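Regulatory Subunit of Protein Kinase A (cAMP-dependent) from Euglena gracilis (PDB 6RSX) probably acts as the cAMP-sensing regulatory subunit of protein kinase A, binding one cyclic AMP in each of its two cyclic nucleotide-binding domains. Local coordinates at residues A[69-74]-A[111-116]; A[137-140]-A[146-149]; A[153-158]-A[183-188]; A[162-167]-A[175-180]. One frame throughout, in Å; residues are numbered along the deposited sequence.

How the contacts relate
Contacts 1 and 2 lie within the first cyclic nucleotide-binding domain, their centres 14 Å apart, and both reach the sheet that contains strand 134-140; contacts 3 and 4 lie on the helices and strand that follow, between the two nucleotide sites. Contact 1 grips the ribose O2' of cyclic AMP, while contact 4 supplies Tyr175, which lies over one face of the adenine. The two meet where Glu115 OE2 lies 2.7 Å from Tyr175 OH, a probable hydrogen bond. Glu115 OE2 also forms a salt bridge with Arg156 NH2 of contact 3, 3.0 Å away. Contacts 3 and 4 share helix 149-165, with centres 11 Å apart, and Leu184 packs on Leu163 between them. Contact 2 stands where helix 141-147 hands over to this helix.

Contact 1 (A[69-74]-A[111-116]); sequences HFIMKQ and ASFGEL. With CMP (adenosine-3',5'-cyclic-monophosphate), chain B.
The chain turns a corner at Ile71, and its nearest CA approach to segment 111-116 is 8.5 Å, from Met72 CA to Gly114 CA, so side chains bridge the gap without any hydrogen bond. Phe113 does most of the touching, with the rim of its ring. Ile71 CG2 lies in the ring plane, 3.9 Å from Phe113 CE2, the two side chains crossing at about a right angle. Met72 runs past Phe113 in the opposite direction and brings its CE to 3.7 Å from Phe113 CD2. The bend at its third torsion (66°) turns this methyl toward the ring, while Met72 SD stays 3.4 Å from O5' of cyclic AMP. Gly114, with a phi of 104°, sits beside that methyl; a beta carbon there would press on Met72 CE and on the carbonyl oxygen of Phe113. Two bonds grip the ribose hydroxyl: Gly114 N donates to O2' over 2.9 Å in an almost straight line (170°), and O2' donates to Glu115 OE1 at 2.6 Å. The second carboxylate oxygen of Glu115 is held by Arg156 and Tyr175, which fixes the rotation of the group. Leu116 N adds a weak bond to O3'. A Phe-Gly-Glu turn leading into a short helix beside the ribose and cyclic phosphate is the phosphate-binding cassette of cyclic nucleotide-binding domains.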
# COMPACT_ATOMS: atom_id res chain seq x y z
N HIS A 69 -2.92 17.36 -20.36
CA HIS A 69 -4.15 16.72 -20.80
C HIS A 69 -4.71 15.78 -19.73
O HIS A 69 -3.97 15.11 -19.01
CB HIS A 69 -3.90 15.98 -22.11
CG HIS A 69 -3.68 16.89 -23.28
ND1 HIS A 69 -4.44 16.82 -24.43
CD2 HIS A 69 -2.79 17.90 -23.47
CE1 HIS A 69 -4.02 17.73 -25.28
NE2 HIS A 69 -3.03 18.41 -24.73
N PHE A 70 -6.04 15.74 -19.65
CA PHE A 70 -6.73 14.90 -18.67
C PHE A 70 -6.87 13.47 -19.20
O PHE A 70 -7.45 13.23 -20.27
CB PHE A 70 -8.12 15.45 -18.33
CG PHE A 70 -8.08 16.68 -17.46
CD1 PHE A 70 -8.00 17.94 -18.04
CD2 PHE A 70 -8.11 16.59 -16.07
CE1 PHE A 70 -7.96 19.09 -17.24
CE2 PHE A 70 -8.06 17.75 -15.26
CZ PHE A 70 -7.98 18.97 -15.84
N ILE A 71 -6.38 12.52 -18.42
CA ILE A 71 -6.56 11.12 -18.74
C ILE A 71 -7.99 10.69 -18.43
O ILE A 71 -8.58 9.87 -19.15
CB ILE A 71 -5.53 10.30 -17.95
CG1 ILE A 71 -4.14 10.64 -18.51
CG2 ILE A 71 -5.80 8.82 -18.11
CD1 ILE A 71 -3.09 10.77 -17.45
N MET A 72 -8.56 11.24 -17.36
CA MET A 72 -9.95 11.06 -17.01
C MET A 72 -10.42 12.28 -16.23
O MET A 72 -9.62 12.99 -15.60
CB MET A 72 -10.19 9.80 -16.18
CG MET A 72 -9.40 9.80 -14.80
SD MET A 72 -9.74 8.27 -13.87
CE MET A 72 -9.00 7.08 -14.94
N LYS A 73 -11.72 12.55 -16.30
CA LYS A 73 -12.31 13.64 -15.54
C LYS A 73 -13.23 13.09 -14.48
O LYS A 73 -13.95 12.10 -14.70
CB LYS A 73 -13.06 14.61 -16.45
CG LYS A 73 -12.20 15.13 -17.54
CD LYS A 73 -12.23 16.64 -17.57
CE LYS A 73 -11.84 17.26 -16.22
NZ LYS A 73 -12.00 18.75 -16.29
N GLN A 74 -13.23 13.75 -13.34
CA GLN A 74 -14.15 13.41 -12.27
C GLN A 74 -15.56 13.35 -12.85
O GLN A 74 -15.90 14.14 -13.72
CB GLN A 74 -14.07 14.45 -11.16
CG GLN A 74 -14.79 14.03 -9.90
CD GLN A 74 -14.55 15.03 -8.78
OE1 GLN A 74 -13.63 15.82 -8.88
NE2 GLN A 74 -15.40 15.03 -7.75
N ALA A 111 2.41 3.90 -9.90
CA ALA A 111 1.13 4.16 -9.26
C ALA A 111 -0.01 3.75 -10.19
O ALA A 111 0.07 3.90 -11.41
CB ALA A 111 0.97 5.63 -8.89
N SER A 112 -1.06 3.26 -9.59
CA SER A 112 -2.24 2.95 -10.41
C SER A 112 -3.36 3.90 -10.04
O SER A 112 -3.39 4.48 -8.93
CB SER A 112 -2.63 1.49 -10.23
OG SER A 112 -2.81 1.19 -8.86
N PHE A 113 -4.33 4.02 -10.95
CA PHE A 113 -5.53 4.80 -10.72
C PHE A 113 -6.66 4.30 -11.64
O PHE A 113 -6.43 3.80 -12.75
CB PHE A 113 -5.31 6.32 -10.93
CG PHE A 113 -4.82 6.69 -12.28
CD1 PHE A 113 -3.47 6.68 -12.58
CD2 PHE A 113 -5.72 7.12 -13.27
CE1 PHE A 113 -3.01 7.05 -13.86
CE2 PHE A 113 -5.27 7.48 -14.53
CZ PHE A 113 -3.90 7.45 -14.84
N GLY A 114 -7.87 4.52 -11.16
CA GLY A 114 -9.07 4.26 -11.95
C GLY A 114 -9.80 2.99 -11.56
O GLY A 114 -10.68 2.55 -12.29
N GLU A 115 -9.49 2.43 -10.40
CA GLU A 115 -10.11 1.17 -10.02
C GLU A 115 -11.52 1.37 -9.44
O GLU A 115 -12.35 0.46 -9.57
CB GLU A 115 -9.22 0.44 -9.00
CG GLU A 115 -9.35 0.85 -7.56
CD GLU A 115 -8.55 2.10 -7.17
OE1 GLU A 115 -7.91 2.72 -8.06
OE2 GLU A 115 -8.62 2.47 -5.98
N LEU A 116 -11.81 2.52 -8.82
CA LEU A 116 -13.05 2.66 -8.05
C LEU A 116 -14.26 2.54 -8.98
O LEU A 116 -15.21 1.81 -8.68
CB LEU A 116 -13.11 3.99 -7.35
CG LEU A 116 -12.05 4.22 -6.22
CD1 LEU A 116 -12.24 5.61 -5.64
CD2 LEU A 116 -12.17 3.15 -5.14
P CMP B . -11.81 6.28 -10.01
O1P CMP B . -12.24 5.14 -10.99
O2P CMP B . -12.74 6.97 -9.11
O5' CMP B . -11.20 7.49 -10.88
C5' CMP B . -10.34 8.46 -10.29
C4' CMP B . -9.27 7.71 -9.55
O4' CMP B . -8.37 8.53 -8.80
C3' CMP B . -9.81 6.78 -8.49
O3' CMP B . -10.52 5.70 -9.06
C2' CMP B . -8.55 6.40 -7.71
O2' CMP B . -7.91 5.33 -8.38
C1' CMP B . -7.70 7.69 -7.86
N9 CMP B . -7.54 8.46 -6.63
C8 CMP B . -6.33 8.93 -6.15
N7 CMP B . -6.57 9.63 -5.05
C5 CMP B . -7.89 9.56 -4.83
C6 CMP B . -8.61 10.10 -3.79
N6 CMP B . -8.19 10.89 -2.65
N1 CMP B . -9.90 9.92 -3.69
C2 CMP B . -10.53 9.21 -4.69
N3 CMP B . -9.83 8.65 -5.73
C4 CMP B . -8.50 8.85 -5.79

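Contact 2 (A[137-140]-A[146-149]); sequences WALD and RILL
Leu139, near the end of strand 134-140, reaches Leu148 and Ile147 with a single methyl, CD1. Leu139 CD1 stands 4.1 Å from Leu148 CD1 and 4.2 Å from Ile147 CD1, ordinary van der Waals spacing, and no polar group takes part. The backbones stay well apart, with 10.1 Å between CA of Leu139 and CA of Leu148, so this is a meeting of branch ends. In Leu139, CG lies opposite the carbonyl carbon (chi1 -72°), and the extended second torsion carries CD1 across to the helix side. The Leu148 side chain approaches at about a right angle to that of Leu139, and Ile147 stretches its CG1 branch out to the same methyl. All three residues are buried, although the two segments cover only 80 Å² of each other's surface in sum. The polar side is looser. Arg146 is exposed, modelled in two conformers, and makes no contact with the strand. Asp140, partly exposed, is the N-cap of the helix that follows: its side chain caps a backbone N a little further on, and OD1 is hydrogen-bonded to Thr143 OG1. The strand therefore runs directly into helix 141-147, whose far end folds back over the strand's last leucine. Around this patch, Ile147 packs on Ser52, Val55 and Val56 of helix 50-59, Leu148 on Phe81 of the adjoining strand 80-84 and on Leu48, and Leu139 on Met60; just beyond Leu148 the chain enters the long helix 149-165.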
# COMPACT_ATOMS: atom_id res chain seq x y z
N TRP A 137 0.23 2.12 -18.90
CA TRP A 137 -0.31 0.82 -19.31
C TRP A 137 -1.73 0.71 -18.77
O TRP A 137 -2.00 1.09 -17.64
CB TRP A 137 0.58 -0.31 -18.77
CG TRP A 137 1.86 -0.46 -19.56
CD1 TRP A 137 3.14 -0.04 -19.20
CD2 TRP A 137 1.99 -1.10 -20.81
NE1 TRP A 137 4.03 -0.38 -20.20
CE2 TRP A 137 3.35 -1.04 -21.19
CE3 TRP A 137 1.08 -1.75 -21.65
CZ2 TRP A 137 3.81 -1.59 -22.39
CZ3 TRP A 137 1.53 -2.28 -22.84
CH2 TRP A 137 2.88 -2.22 -23.20
N ALA A 138 -2.66 0.17 -19.57
CA ALA A 138 -4.06 0.21 -19.18
C ALA A 138 -4.68 -1.17 -19.33
O ALA A 138 -4.28 -1.95 -20.20
CB ALA A 138 -4.85 1.18 -20.06
N LEU A 139 -5.61 -1.49 -18.43
CA LEU A 139 -6.51 -2.64 -18.54
C LEU A 139 -7.92 -2.14 -18.80
O LEU A 139 -8.39 -1.20 -18.13
CB LEU A 139 -6.54 -3.48 -17.27
CG LEU A 139 -5.34 -4.34 -16.88
CD1 LEU A 139 -5.58 -4.92 -15.51
CD2 LEU A 139 -5.27 -5.45 -17.93
N ASP A 140 -8.63 -2.82 -19.69
CA ASP A 140 -10.01 -2.41 -19.89
C ASP A 140 -10.92 -2.98 -18.80
O ASP A 140 -10.52 -3.77 -17.94
CB ASP A 140 -10.47 -2.79 -21.30
CG ASP A 140 -10.58 -4.30 -21.52
OD1 ASP A 140 -10.66 -5.10 -20.57
OD2 ASP A 140 -10.61 -4.68 -22.72
N ARG A 146 -12.40 -9.38 -14.54
CA ARG A 146 -12.01 -10.79 -14.47
C ARG A 146 -10.95 -11.05 -13.41
O ARG A 146 -11.09 -11.98 -12.61
CB ARG A 146 -11.51 -11.27 -15.83
CG ARG A 146 -12.62 -11.38 -16.85
CD ARG A 146 -12.42 -12.61 -17.71
NE ARG A 146 -11.34 -12.46 -18.68
CZ ARG A 146 -10.25 -13.22 -18.70
NH1 ARG A 146 -9.34 -13.03 -19.65
NH2 ARG A 146 -10.07 -14.17 -17.79
N ILE A 147 -9.89 -10.24 -13.37
CA ILE A 147 -8.69 -10.60 -12.60
C ILE A 147 -8.45 -9.78 -11.33
O ILE A 147 -7.74 -10.26 -10.44
CB ILE A 147 -7.44 -10.56 -13.48
CG1 ILE A 147 -7.10 -9.13 -13.84
CG2 ILE A 147 -7.62 -11.42 -14.74
CD1 ILE A 147 -5.77 -9.02 -14.52
N LEU A 148 -9.00 -8.57 -11.21
CA LEU A 148 -8.70 -7.74 -10.05
C LEU A 148 -9.89 -7.40 -9.17
O LEU A 148 -9.70 -7.15 -7.98
CB LEU A 148 -8.03 -6.42 -10.50
CG LEU A 148 -6.54 -6.49 -10.83
CD1 LEU A 148 -6.08 -5.19 -11.50
CD2 LEU A 148 -5.76 -6.74 -9.53
N LEU A 149 -11.13 -7.42 -9.71
CA LEU A 149 -12.23 -6.79 -8.99
C LEU A 149 -12.55 -7.51 -7.67
O LEU A 149 -12.67 -6.88 -6.62
CB LEU A 149 -13.48 -6.71 -9.89
CG LEU A 149 -14.69 -6.01 -9.26
CD1 LEU A 149 -15.63 -5.42 -10.31
CD2 LEU A 149 -15.41 -7.01 -8.40

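Contact 3 (A[153-158]-A[183-188]); sequences MRKRRQ and ALQPCT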
# COMPACT_ATOMS: atom_id res chain seq x y z
N MET A 153 -11.89 -5.77 -3.94
CA MET A 153 -13.04 -5.34 -3.16
C MET A 153 -13.08 -6.06 -1.81
O MET A 153 -13.32 -5.42 -0.78
CB MET A 153 -14.33 -5.60 -3.95
CG MET A 153 -15.48 -4.80 -3.40
SD MET A 153 -16.96 -5.19 -4.36
CE MET A 153 -16.26 -4.97 -5.97
N ARG A 154 -12.83 -7.36 -1.80
CA ARG A 154 -12.90 -8.12 -0.55
C ARG A 154 -11.89 -7.61 0.47
O ARG A 154 -12.23 -7.39 1.64
CB ARG A 154 -12.67 -9.60 -0.84
CG ARG A 154 -12.62 -10.43 0.43
CD ARG A 154 -12.81 -11.89 0.14
NE ARG A 154 -11.78 -12.40 -0.75
CZ ARG A 154 -12.04 -12.90 -1.96
NH1 ARG A 154 -13.29 -12.97 -2.40
NH2 ARG A 154 -11.03 -13.35 -2.71
N LYS A 155 -10.64 -7.44 0.05
CA LYS A 155 -9.58 -7.02 0.97
C LYS A 155 -9.91 -5.65 1.58
O LYS A 155 -9.72 -5.43 2.79
CB LYS A 155 -8.26 -6.99 0.22
CG LYS A 155 -7.03 -6.57 1.06
CD LYS A 155 -6.25 -7.77 1.51
CE LYS A 155 -5.04 -7.34 2.38
NZ LYS A 155 -3.88 -6.82 1.57
N ARG A 156 -10.41 -4.72 0.76
CA ARG A 156 -10.71 -3.40 1.30
C ARG A 156 -11.85 -3.48 2.30
O ARG A 156 -11.81 -2.83 3.36
CB ARG A 156 -11.02 -2.43 0.17
CG ARG A 156 -9.78 -2.08 -0.66
CD ARG A 156 -10.12 -1.24 -1.90
NE ARG A 156 -8.89 -0.85 -2.59
CZ ARG A 156 -8.81 0.12 -3.50
NH1 ARG A 156 -9.91 0.81 -3.84
NH2 ARG A 156 -7.64 0.42 -4.06
N ARG A 157 -12.88 -4.26 1.98
CA ARG A 157 -14.00 -4.46 2.90
C ARG A 157 -13.53 -5.10 4.20
O ARG A 157 -13.90 -4.65 5.29
CB ARG A 157 -15.07 -5.33 2.24
CG ARG A 157 -16.14 -5.83 3.20
CD ARG A 157 -17.39 -6.21 2.42
NE ARG A 157 -18.47 -6.61 3.32
CZ ARG A 157 -19.02 -7.82 3.35
NH1 ARG A 157 -19.99 -8.10 4.21
NH2 ARG A 157 -18.59 -8.76 2.51
N GLN A 158 -12.73 -6.15 4.09
CA GLN A 158 -12.36 -6.91 5.28
C GLN A 158 -11.56 -6.09 6.28
O GLN A 158 -11.62 -6.36 7.48
CB GLN A 158 -11.60 -8.16 4.87
CG GLN A 158 -12.55 -9.13 4.16
CD GLN A 158 -11.87 -10.40 3.69
OE1 GLN A 158 -10.68 -10.41 3.35
NE2 GLN A 158 -12.63 -11.50 3.67
N ALA A 183 -2.31 -2.71 0.76
CA ALA A 183 -0.89 -2.94 1.04
C ALA A 183 -0.66 -3.88 2.22
O ALA A 183 0.34 -4.61 2.23
CB ALA A 183 -0.18 -1.61 1.30
N LEU A 184 -1.55 -3.91 3.21
CA LEU A 184 -1.31 -4.70 4.41
C LEU A 184 -1.30 -6.21 4.11
O LEU A 184 -2.13 -6.73 3.37
CB LEU A 184 -2.37 -4.38 5.48
CG LEU A 184 -2.25 -2.98 6.08
CD1 LEU A 184 -3.51 -2.67 6.86
CD2 LEU A 184 -0.99 -2.90 7.01
N GLN A 185 -0.34 -6.92 4.71
CA GLN A 185 -0.20 -8.36 4.51
C GLN A 185 -0.48 -9.09 5.82
O GLN A 185 0.18 -8.79 6.84
CB GLN A 185 1.22 -8.67 4.03
CG GLN A 185 1.63 -7.87 2.81
CD GLN A 185 0.80 -8.24 1.61
OE1 GLN A 185 0.59 -9.43 1.33
NE2 GLN A 185 0.30 -7.24 0.89
N PRO A 186 -1.40 -10.06 5.86
CA PRO A 186 -1.64 -10.79 7.11
C PRO A 186 -0.47 -11.70 7.46
O PRO A 186 0.15 -12.30 6.58
CB PRO A 186 -2.90 -11.61 6.80
CG PRO A 186 -2.84 -11.79 5.29
CD PRO A 186 -2.30 -10.49 4.78
N CYS A 187 -0.15 -11.79 8.75
CA CYS A 187 0.86 -12.74 9.20
C CYS A 187 0.48 -13.27 10.57
O CYS A 187 -0.08 -12.55 11.40
CB CYS A 187 2.26 -12.11 9.22
SG CYS A 187 2.30 -10.38 9.74
N THR A 188 0.76 -14.56 10.78
CA THR A 188 0.41 -15.28 12.00
C THR A 188 1.70 -15.71 12.68
O THR A 188 2.64 -16.15 12.01
CB THR A 188 -0.46 -16.51 11.70
OG1 THR A 188 -1.67 -16.09 11.07
CG2 THR A 188 -0.80 -17.28 12.98
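Two flat groups organise the meeting of Lys155 with segment 183-188: the peptide carbonyl of Leu184 and the side-chain amide of Gln185. Lys155 NZ approaches the first in the carbonyl plane, with a C=O...N angle of 157°. Its distance to Leu184 O, 2.5 Å, is shorter than a usual hydrogen bond, so the exact length is doubtful though the pairing is clear. Gln185 folds back along its own segment: NE2 donates to Ala183 O over 3.0 Å, with that oxygen close to the amide plane, whereas seen from the Ala183 carbonyl the nitrogen sits 59° above the plane. Lys155 NZ and Gln185 NE2 remain 4.3 Å apart, each serving a different carbonyl. The lysine starts with CG anti to its backbone nitrogen, then kinks at chi2 (99°) and again at chi4, which brings the ammonium group to the chain where helix 174-183 ends. There it also bonds Ala181 O and, weakly, Asp182 O. With an alanine in place of Lys155, the carbonyl oxygens of Ala181 and Leu184 would probably lose their charged donor, and the end of helix 174-183 would be less firmly tied to helix 149-165. The next residue, Arg156, makes salt bridges to Asp182 and Glu115. A positive charge set among carbonyls at a helix C-terminus is likely to be favoured by the helix dipole, and here that charge ties helix 149-165 to the chain between helix 174-183 and strand 185-189.

Contact 4 (A[162-167]-A[175-180]); sequences FLAQVP and YERMTM. With CMP (adenosine-3',5'-cyclic-monophosphate), chain B.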
# COMPACT_ATOMS: atom_id res chain seq x y z
N PHE A 162 -11.08 -2.32 10.93
CA PHE A 162 -9.79 -2.26 11.60
C PHE A 162 -9.12 -0.91 11.39
O PHE A 162 -8.69 -0.25 12.34
CB PHE A 162 -8.89 -3.40 11.10
CG PHE A 162 -7.55 -3.48 11.80
CD1 PHE A 162 -7.48 -3.84 13.13
CD2 PHE A 162 -6.38 -3.18 11.12
CE1 PHE A 162 -6.24 -3.91 13.79
CE2 PHE A 162 -5.15 -3.26 11.76
CZ PHE A 162 -5.08 -3.61 13.09
N LEU A 163 -9.02 -0.47 10.13
CA LEU A 163 -8.30 0.76 9.83
C LEU A 163 -9.00 1.97 10.43
O LEU A 163 -8.34 2.96 10.79
CB LEU A 163 -8.13 0.91 8.32
CG LEU A 163 -7.38 -0.26 7.68
CD1 LEU A 163 -7.45 -0.24 6.14
CD2 LEU A 163 -5.96 -0.29 8.15
N ALA A 164 -10.33 1.92 10.56
CA ALA A 164 -11.06 3.03 11.15
C ALA A 164 -10.87 3.13 12.66
O ALA A 164 -11.04 4.22 13.21
CB ALA A 164 -12.55 2.92 10.83
N GLN A 165 -10.52 2.04 13.35
CA GLN A 165 -10.47 2.04 14.81
C GLN A 165 -9.07 1.85 15.38
O GLN A 165 -8.93 1.68 16.60
CB GLN A 165 -11.41 0.97 15.37
CG GLN A 165 -10.87 -0.43 15.24
CD GLN A 165 -11.96 -1.49 15.33
OE1 GLN A 165 -13.15 -1.17 15.33
NE2 GLN A 165 -11.55 -2.75 15.40
N VAL A 166 -8.02 1.87 14.56
CA VAL A 166 -6.65 1.78 15.05
C VAL A 166 -6.07 3.18 15.12
O VAL A 166 -6.00 3.87 14.09
CB VAL A 166 -5.78 0.89 14.14
CG1 VAL A 166 -4.30 1.01 14.53
CG2 VAL A 166 -6.26 -0.56 14.21
N PRO A 167 -5.63 3.65 16.30
CA PRO A 167 -5.17 5.04 16.41
C PRO A 167 -4.10 5.40 15.41
O PRO A 167 -4.03 6.56 14.98
CB PRO A 167 -4.64 5.11 17.86
CG PRO A 167 -5.48 4.10 18.58
CD PRO A 167 -5.70 2.97 17.61
N TYR A 175 -9.74 7.46 1.20
CA TYR A 175 -9.07 6.73 0.12
C TYR A 175 -7.73 6.18 0.60
O TYR A 175 -7.32 5.08 0.17
CB TYR A 175 -8.85 7.63 -1.10
CG TYR A 175 -8.35 6.83 -2.25
CD1 TYR A 175 -9.19 5.92 -2.91
CD2 TYR A 175 -7.07 6.98 -2.72
CE1 TYR A 175 -8.73 5.15 -3.96
CE2 TYR A 175 -6.58 6.22 -3.77
CZ TYR A 175 -7.42 5.33 -4.42
OH TYR A 175 -6.93 4.56 -5.47
N GLU A 176 -7.03 6.92 1.46
CA GLU A 176 -5.80 6.42 2.06
C GLU A 176 -6.05 5.12 2.83
O GLU A 176 -5.23 4.20 2.79
CB GLU A 176 -5.16 7.49 2.94
CG GLU A 176 -4.40 8.52 2.13
CD GLU A 176 -3.96 9.73 2.94
OE1 GLU A 176 -4.52 10.01 4.02
OE2 GLU A 176 -3.03 10.41 2.47
N ARG A 177 -7.20 5.01 3.51
CA ARG A 177 -7.55 3.73 4.14
C ARG A 177 -7.64 2.59 3.13
O ARG A 177 -7.21 1.47 3.42
CB ARG A 177 -8.88 3.85 4.90
CG ARG A 177 -8.77 4.64 6.19
CD ARG A 177 -10.10 4.75 6.95
NE ARG A 177 -9.82 5.33 8.25
CZ ARG A 177 -9.57 6.63 8.44
NH1 ARG A 177 -9.63 7.47 7.40
NH2 ARG A 177 -9.26 7.10 9.65
N MET A 178 -8.22 2.85 1.95
CA MET A 178 -8.34 1.80 0.95
C MET A 178 -6.97 1.34 0.47
O MET A 178 -6.74 0.14 0.31
CB MET A 178 -9.17 2.31 -0.24
CG MET A 178 -10.44 2.98 0.17
SD MET A 178 -11.51 3.21 -1.27
CE MET A 178 -12.14 1.56 -1.60
N THR A 179 -6.06 2.27 0.20
CA THR A 179 -4.76 1.88 -0.31
C THR A 179 -3.93 1.22 0.79
O THR A 179 -3.12 0.33 0.52
CB THR A 179 -4.03 3.08 -0.90
OG1 THR A 179 -3.97 4.10 0.07
CG2 THR A 179 -4.79 3.65 -2.08
N MET A 180 -4.19 1.60 2.04
CA MET A 180 -3.54 0.93 3.16
C MET A 180 -4.02 -0.51 3.25
O MET A 180 -3.22 -1.44 3.37
CB MET A 180 -3.80 1.69 4.46
CG MET A 180 -3.12 1.04 5.70
SD MET A 180 -1.32 0.97 5.58
CE MET A 180 -0.89 2.68 5.56
P CMP B . -11.81 6.28 -10.01
O1P CMP B . -12.24 5.14 -10.99
O2P CMP B . -12.74 6.97 -9.11
O5' CMP B . -11.20 7.49 -10.88
C5' CMP B . -10.34 8.46 -10.29
C4' CMP B . -9.27 7.71 -9.55
O4' CMP B . -8.37 8.53 -8.80
C3' CMP B . -9.81 6.78 -8.49
O3' CMP B . -10.52 5.70 -9.06
C2' CMP B . -8.55 6.40 -7.71
O2' CMP B . -7.91 5.33 -8.38
C1' CMP B . -7.70 7.69 -7.86
N9 CMP B . -7.54 8.46 -6.63
C8 CMP B . -6.33 8.93 -6.15
N7 CMP B . -6.57 9.63 -5.05
C5 CMP B . -7.89 9.56 -4.83
C6 CMP B . -8.61 10.10 -3.79
N6 CMP B . -8.19 10.89 -2.65
N1 CMP B . -9.90 9.92 -3.69
C2 CMP B . -10.53 9.21 -4.69
N3 CMP B . -9.83 8.65 -5.73
C4 CMP B . -8.50 8.85 -5.79
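The hydroxyl of Tyr175 is close to two oxygens: Tyr175 OH is hydrogen-bonded to Glu115 OE2 and lies 3.2 Å from O2' of cyclic AMP. One face of the ring lies over the purine, with C4 3.7 Å above the ring plane and over its centre. CG anti to the backbone nitrogen (chi1 -172°) swings the ring off helix 174-183 and over the purine. Replacing Tyr175 by an alanine would probably leave this face of the adenine without the ring that covers it and Glu115 OE2 without the hydroxyl. On another side the same helix packs against helix 149-165, mainly through apolar side chains, with no hydrogen bond between the two segments. Leu163 reaches with both methyls: CD1 presses on the backbone oxygen of Arg177 at 3.2 Å, a tight approach, while CD2 meets Met180 CG at 4.0 Å. Met180 then bends away at its second and third torsions. Arg177 lies extended from CG to NE alongside Ala164, whose CA is 3.9 Å from Arg177 NE at the guanidinium's edge. That NE is buried by the contact and has no partner in the model; NH2 has a weak bond to Glu170 O. An aromatic lid over cyclic AMP, carried on a helix between the two nucleotide sites, is consistent with the capping residue of other protein kinase A regulatory subunits and probably links ligand binding to domain placement.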